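PDB 5ZBY: hydrogenase maturation protease HycI from Thermococcus kodakarensis KOD1, which probably acts as an endopeptidase that activates a [NiFe] hydrogenase by cleaving the C-terminal end of its large-subunit precursor. Local coordinates for residues D6-K11 with A152-N157; V70-A75 with R106-Y111. All blocks are in the same frame, centred on the assembly; numbering follows the deposited sequence.

Contact 1 of 2, residues D6-K11 with A152-N157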
loop_
_atom_site.group_PDB
_atom_site.type_symbol
_atom_site.label_atom_id
_atom_site.label_comp_id
_atom_site.label_asym_id
_atom_site.label_seq_id
_atom_site.Cartn_x
_atom_site.Cartn_y
_atom_site.Cartn_z
ATOM N N ASP A 6 -13.169 -6.558 5.754
ATOM C CA ASP A 6 -14.124 -6.396 4.691
ATOM C C ASP A 6 -13.430 -6.206 3.367
ATOM O O ASP A 6 -13.882 -6.729 2.352
ATOM C CB ASP A 6 -15.028 -5.184 4.964
ATOM C CG ASP A 6 -16.016 -5.417 6.115
ATOM O OD1 ASP A 6 -16.216 -6.583 6.527
ATOM O OD2 ASP A 6 -16.605 -4.425 6.609
ATOM N N VAL A 7 -12.364 -5.393 3.381
ATOM C CA VAL A 7 -11.586 -5.174 2.167
ATOM C C VAL A 7 -11.133 -6.514 1.561
ATOM O O VAL A 7 -11.194 -6.696 0.345
ATOM C CB VAL A 7 -10.335 -4.307 2.414
ATOM C CG1 VAL A 7 -9.538 -4.162 1.131
ATOM C CG2 VAL A 7 -10.726 -2.938 2.942
ATOM N N PHE A 8 -10.692 -7.423 2.432
ATOM C CA PHE A 8 -10.092 -8.675 1.934
ATOM C C PHE A 8 -11.114 -9.765 1.650
ATOM O O PHE A 8 -10.814 -10.736 0.970
ATOM C CB PHE A 8 -9.057 -9.192 2.921
ATOM C CG PHE A 8 -7.799 -8.401 2.891
ATOM C CD1 PHE A 8 -6.794 -8.745 2.026
ATOM C CD2 PHE A 8 -7.654 -7.268 3.661
ATOM C CE1 PHE A 8 -5.628 -7.981 1.945
ATOM C CE2 PHE A 8 -6.485 -6.517 3.586
ATOM C CZ PHE A 8 -5.480 -6.904 2.722
ATOM N N SER A 9 -12.321 -9.559 2.141
ATOM C CA SER A 9 -13.358 -10.591 2.109
ATOM C C SER A 9 -13.771 -10.995 0.701
ATOM O O SER A 9 -14.044 -10.159 -0.164
ATOM C CB SER A 9 -14.570 -10.109 2.896
ATOM O OG SER A 9 -15.703 -10.838 2.507
ATOM N N GLY A 10 -13.813 -12.299 0.471
ATOM C CA GLY A 10 -14.158 -12.795 -0.825
ATOM C C GLY A 10 -13.042 -12.790 -1.831
ATOM O O GLY A 10 -13.223 -13.214 -2.958
ATOM N N LYS A 11 -11.883 -12.256 -1.453
ATOM C CA LYS A 11 -10.808 -12.114 -2.405
ATOM C C LYS A 11 -9.785 -13.203 -2.250
ATOM O O LYS A 11 -9.180 -13.354 -1.183
ATOM C CB LYS A 11 -10.138 -10.749 -2.215
ATOM C CG LYS A 11 -11.088 -9.606 -2.308
ATOM C CD LYS A 11 -11.639 -9.479 -3.678
ATOM C CE LYS A 11 -12.490 -8.243 -3.782
ATOM N NZ LYS A 11 -13.710 -8.332 -2.945
ATOM N N ALA A 152 -1.448 -9.773 7.975
ATOM C CA ALA A 152 -1.007 -11.189 7.968
ATOM C C ALA A 152 -2.018 -12.082 8.669
ATOM O O ALA A 152 -2.222 -13.235 8.277
ATOM C CB ALA A 152 0.344 -11.356 8.605
ATOM N N GLU A 153 -2.637 -11.554 9.714
ATOM C CA GLU A 153 -3.564 -12.392 10.463
ATOM C C GLU A 153 -4.795 -12.586 9.620
ATOM O O GLU A 153 -5.337 -13.693 9.549
ATOM C CB GLU A 153 -3.916 -11.772 11.817
ATOM C CG GLU A 153 -5.001 -12.507 12.576
ATOM C CD GLU A 153 -4.451 -13.661 13.387
ATOM O OE1 GLU A 153 -3.306 -13.555 13.877
ATOM O OE2 GLU A 153 -5.160 -14.684 13.526
ATOM N N ILE A 154 -5.218 -11.584 8.865
ATOM C CA ILE A 154 -6.274 -11.855 7.902
ATOM C C ILE A 154 -5.856 -12.919 6.859
ATOM O O ILE A 154 -6.547 -13.915 6.656
ATOM C CB ILE A 154 -6.704 -10.590 7.184
ATOM C CG1 ILE A 154 -7.442 -9.657 8.145
ATOM C CG2 ILE A 154 -7.566 -10.932 5.962
ATOM C CD1 ILE A 154 -7.674 -8.246 7.609
ATOM N N LEU A 155 -4.690 -12.771 6.262
ATOM C CA LEU A 155 -4.264 -13.637 5.168
ATOM C C LEU A 155 -3.969 -15.089 5.545
ATOM O O LEU A 155 -4.215 -16.010 4.778
ATOM C CB LEU A 155 -3.047 -13.055 4.493
ATOM C CG LEU A 155 -3.204 -11.759 3.722
ATOM C CD1 LEU A 155 -1.912 -11.420 3.055
ATOM C CD2 LEU A 155 -4.321 -11.816 2.724
ATOM N N LYS A 156 -3.386 -15.277 6.705
ATOM C CA LYS A 156 -3.117 -16.601 7.187
ATOM C C LYS A 156 -4.438 -17.317 7.406
ATOM O O LYS A 156 -4.487 -18.534 7.404
ATOM C CB LYS A 156 -2.363 -16.552 8.506
ATOM N N ASN A 157 -5.482 -16.525 7.607
ATOM C CA ASN A 157 -6.791 -16.985 8.009
ATOM C C ASN A 157 -7.616 -17.349 6.800
ATOM O O ASN A 157 -7.077 -17.682 5.782
ATOM C CB ASN A 157 -7.504 -15.893 8.777
ATOM C CG ASN A 157 -7.429 -16.077 10.275
ATOM O OD1 ASN A 157 -7.185 -17.165 10.761
ATOM N ND2 ASN A 157 -7.654 -15.007 11.006
#
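F8, the last helical residue of the short N-terminal helix, meets I154 and L155 near the end of the C-terminal helix, and the whole contact is apolar. The two aliphatic residues divide the phenylalanine between them. I154 lies at its base, with CG2 3.8 Å from F8 CB; the two side chains cross at about a right angle. Its chi1 of -69° sets CG2 anti to the backbone N, and the extended chi2 (168°) carries CD1 on to 4.1 Å from F8 CD2. L155 reaches the same side of the ring, over toward the CD1-CE1 bond, its CD2 4.0 Å from F8 CD1. I14, L69 and V71 of the sheet also touch the buried side chain. With an alanine here the ring would be gone, which would probably open a gap between I154, L155 and the strands and cost the two aliphatic side chains their aromatic neighbour.

Beyond F8 the chain turns outward. S9 and G10 are exposed in a type II turn closed by K11 N to F8 O (3.1 Å); G10, at phi 81°, occupies a conformation where a side chain would strike the preceding carbonyl. K11 NZ reaches S9 O through a weak bond. On the far helix E153 is likewise exposed. The short N-terminal and long C-terminal helices thus pack together on one face of the sheet, part of one helical layer of an alpha/beta/alpha sandwich whose other face carries helix 105-116.

Contact 2 of 2, residues V70-A75 with R106-Y111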
loop_
_atom_site.group_PDB
_atom_site.type_symbol
_atom_site.label_atom_id
_atom_site.label_comp_id
_atom_site.label_asym_id
_atom_site.label_seq_id
_atom_site.Cartn_x
_atom_site.Cartn_y
_atom_site.Cartn_z
ATOM N N VAL A 70 -5.878 -5.786 -5.326
ATOM C CA VAL A 70 -4.547 -5.195 -5.241
ATOM C C VAL A 70 -4.613 -4.139 -4.150
ATOM O O VAL A 70 -5.524 -3.306 -4.166
ATOM C CB VAL A 70 -4.108 -4.573 -6.579
ATOM C CG1 VAL A 70 -2.702 -3.938 -6.400
ATOM C CG2 VAL A 70 -4.089 -5.679 -7.692
ATOM N N VAL A 71 -3.702 -4.224 -3.188
ATOM C CA VAL A 71 -3.647 -3.276 -2.043
ATOM C C VAL A 71 -2.354 -2.500 -2.110
ATOM O O VAL A 71 -1.296 -3.113 -1.961
ATOM C CB VAL A 71 -3.693 -4.034 -0.730
ATOM C CG1 VAL A 71 -3.670 -3.110 0.462
ATOM C CG2 VAL A 71 -4.952 -4.936 -0.684
ATOM N N PHE A 72 -2.433 -1.191 -2.334
ATOM C CA PHE A 72 -1.265 -0.312 -2.264
ATOM C C PHE A 72 -1.148 0.178 -0.855
ATOM O O PHE A 72 -2.160 0.451 -0.225
ATOM C CB PHE A 72 -1.414 0.862 -3.237
ATOM C CG PHE A 72 -1.295 0.428 -4.672
ATOM C CD1 PHE A 72 -2.408 0.299 -5.475
ATOM C CD2 PHE A 72 -0.050 0.092 -5.190
ATOM C CE1 PHE A 72 -2.281 -0.147 -6.820
ATOM C CE2 PHE A 72 0.062 -0.374 -6.523
ATOM C CZ PHE A 72 -1.032 -0.458 -7.327
ATOM N N VAL A 73 0.066 0.237 -0.323
ATOM C CA VAL A 73 0.255 0.694 1.060
ATOM C C VAL A 73 1.290 1.828 1.001
ATOM O O VAL A 73 2.363 1.651 0.431
ATOM C CB VAL A 73 0.754 -0.422 1.980
ATOM C CG1 VAL A 73 0.956 0.079 3.405
ATOM C CG2 VAL A 73 -0.186 -1.677 1.947
ATOM N N ASP A 74 0.960 3.012 1.513
ATOM C CA ASP A 74 1.859 4.178 1.344
ATOM C C ASP A 74 1.673 5.137 2.556
ATOM O O ASP A 74 0.640 5.149 3.213
ATOM C CB ASP A 74 1.530 4.918 0.024
ATOM C CG ASP A 74 2.627 5.891 -0.426
ATOM O OD1 ASP A 74 3.744 5.840 0.131
ATOM O OD2 ASP A 74 2.370 6.647 -1.371
ATOM N N ALA A 75 2.710 5.899 2.869
ATOM C CA ALA A 75 2.524 7.073 3.697
ATOM C C ALA A 75 1.774 8.161 2.930
ATOM O O ALA A 75 2.240 8.626 1.905
ATOM C CB ALA A 75 3.907 7.616 4.135
ATOM N N ARG A 106 -3.610 6.960 -9.193
ATOM C CA ARG A 106 -4.876 6.751 -9.909
ATOM C C ARG A 106 -4.703 6.150 -11.307
ATOM O O ARG A 106 -5.489 5.292 -11.738
ATOM C CB ARG A 106 -5.645 8.085 -10.035
ATOM C CG ARG A 106 -6.996 7.944 -10.750
ATOM C CD ARG A 106 -7.817 9.285 -10.675
ATOM N NE ARG A 106 -7.187 10.310 -11.479
ATOM C CZ ARG A 106 -7.517 10.626 -12.732
ATOM N NH1 ARG A 106 -8.516 10.007 -13.370
ATOM N NH2 ARG A 106 -6.840 11.576 -13.353
ATOM N N ILE A 107 -3.717 6.623 -12.034
ATOM C CA ILE A 107 -3.438 6.115 -13.361
ATOM C C ILE A 107 -2.957 4.674 -13.334
ATOM O O ILE A 107 -3.448 3.849 -14.044
ATOM C CB ILE A 107 -2.348 6.931 -14.045
ATOM C CG1 ILE A 107 -2.698 8.415 -14.083
ATOM C CG2 ILE A 107 -2.080 6.403 -15.429
ATOM C CD1 ILE A 107 -4.049 8.727 -14.633
ATOM N N VAL A 108 -2.031 4.397 -12.432
ATOM C CA VAL A 108 -1.547 3.021 -12.233
ATOM C C VAL A 108 -2.693 2.071 -11.897
ATOM O O VAL A 108 -2.844 1.027 -12.522
ATOM C CB VAL A 108 -0.465 2.975 -11.135
ATOM C CG1 VAL A 108 -0.043 1.520 -10.869
ATOM C CG2 VAL A 108 0.734 3.816 -11.560
ATOM N N ALA A 109 -3.489 2.420 -10.893
ATOM C CA ALA A 109 -4.605 1.623 -10.431
ATOM C C ALA A 109 -5.672 1.407 -11.507
ATOM O O ALA A 109 -6.225 0.323 -11.615
ATOM C CB ALA A 109 -5.238 2.306 -9.158
ATOM N N SER A 110 -5.964 2.466 -12.280
ATOM C CA SER A 110 -6.946 2.358 -13.372
ATOM C C SER A 110 -6.466 1.387 -14.461
ATOM O O SER A 110 -7.240 0.590 -14.976
ATOM C CB SER A 110 -7.215 3.725 -14.010
ATOM O OG SER A 110 -7.753 4.636 -13.035
ATOM N N TYR A 111 -5.188 1.504 -14.817
ATOM C CA TYR A 111 -4.630 0.526 -15.780
ATOM C C TYR A 111 -4.714 -0.911 -15.259
ATOM O O TYR A 111 -5.199 -1.818 -15.960
ATOM C CB TYR A 111 -3.189 0.895 -16.087
ATOM C CG TYR A 111 -2.509 -0.085 -17.004
ATOM C CD1 TYR A 111 -2.731 -0.041 -18.370
ATOM C CD2 TYR A 111 -1.648 -1.044 -16.505
ATOM C CE1 TYR A 111 -2.112 -0.930 -19.227
ATOM C CE2 TYR A 111 -1.019 -1.957 -17.368
ATOM C CZ TYR A 111 -1.255 -1.880 -18.725
ATOM O OH TYR A 111 -0.639 -2.764 -19.593
#
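Van der Waals packing between F72 of the central strand and V108 and A109 of helix 105-116 makes up the whole contact. The phenylalanine points from the sheet toward the helix, and the far end of its ring does the touching: CZ lies 4.2 Å from V108 CG1, and CE1 lies 4.5 Å from A109 CB. With CG anti to the carbonyl carbon (chi1 -71°), the ring reaches across the space between sheet and helix and carries the contact from one to the other. V108 offers the methyl anti to its own backbone N, and the small A109 lets the helix turn by without crowding the ring. L105 and I112 of the same helix and I120 of the neighbouring strand 119-125 also touch F72, so a ring without polar atoms suits this buried place.

The hydrogen bonds run within the helix and within the sheet, not between the two. In the helix, R106 O accepts both S110 N at 2.9 Å and S110 OG at 2.7 Å, from opposite faces of its carbonyl plane, so the serine hydroxyl is satisfied by its own helix. On the strand, the backbone of V71 pairs with strand 14-18, and that of V70 and F72 with strand 119-125. An aromatic side chain projecting from a central parallel strand onto a covering helix is typical of the layered alpha/beta/alpha fold of these maturation proteases.

Overall arrangement
Both contacts are hydrophobic packing, built on a single phenylalanine set against two aliphatic residues of a helix, but they differ in place. Contact 2 is fully buried near the centre of the chain and joins strand to helix; contact 1 lies farther out, is only partly buried and joins two helices, with exposed polar residues beside it. Strand 69-75 links them: its alternating side chains point to opposite faces, V71 toward the layer holding contact 1 and F72 toward helix 105-116. The two meet directly where F8 CZ lies 4.0 Å from V71 CG2, although their centres are about 18 Å apart. In sequence, contact 2 falls wholly between the two halves of contact 1.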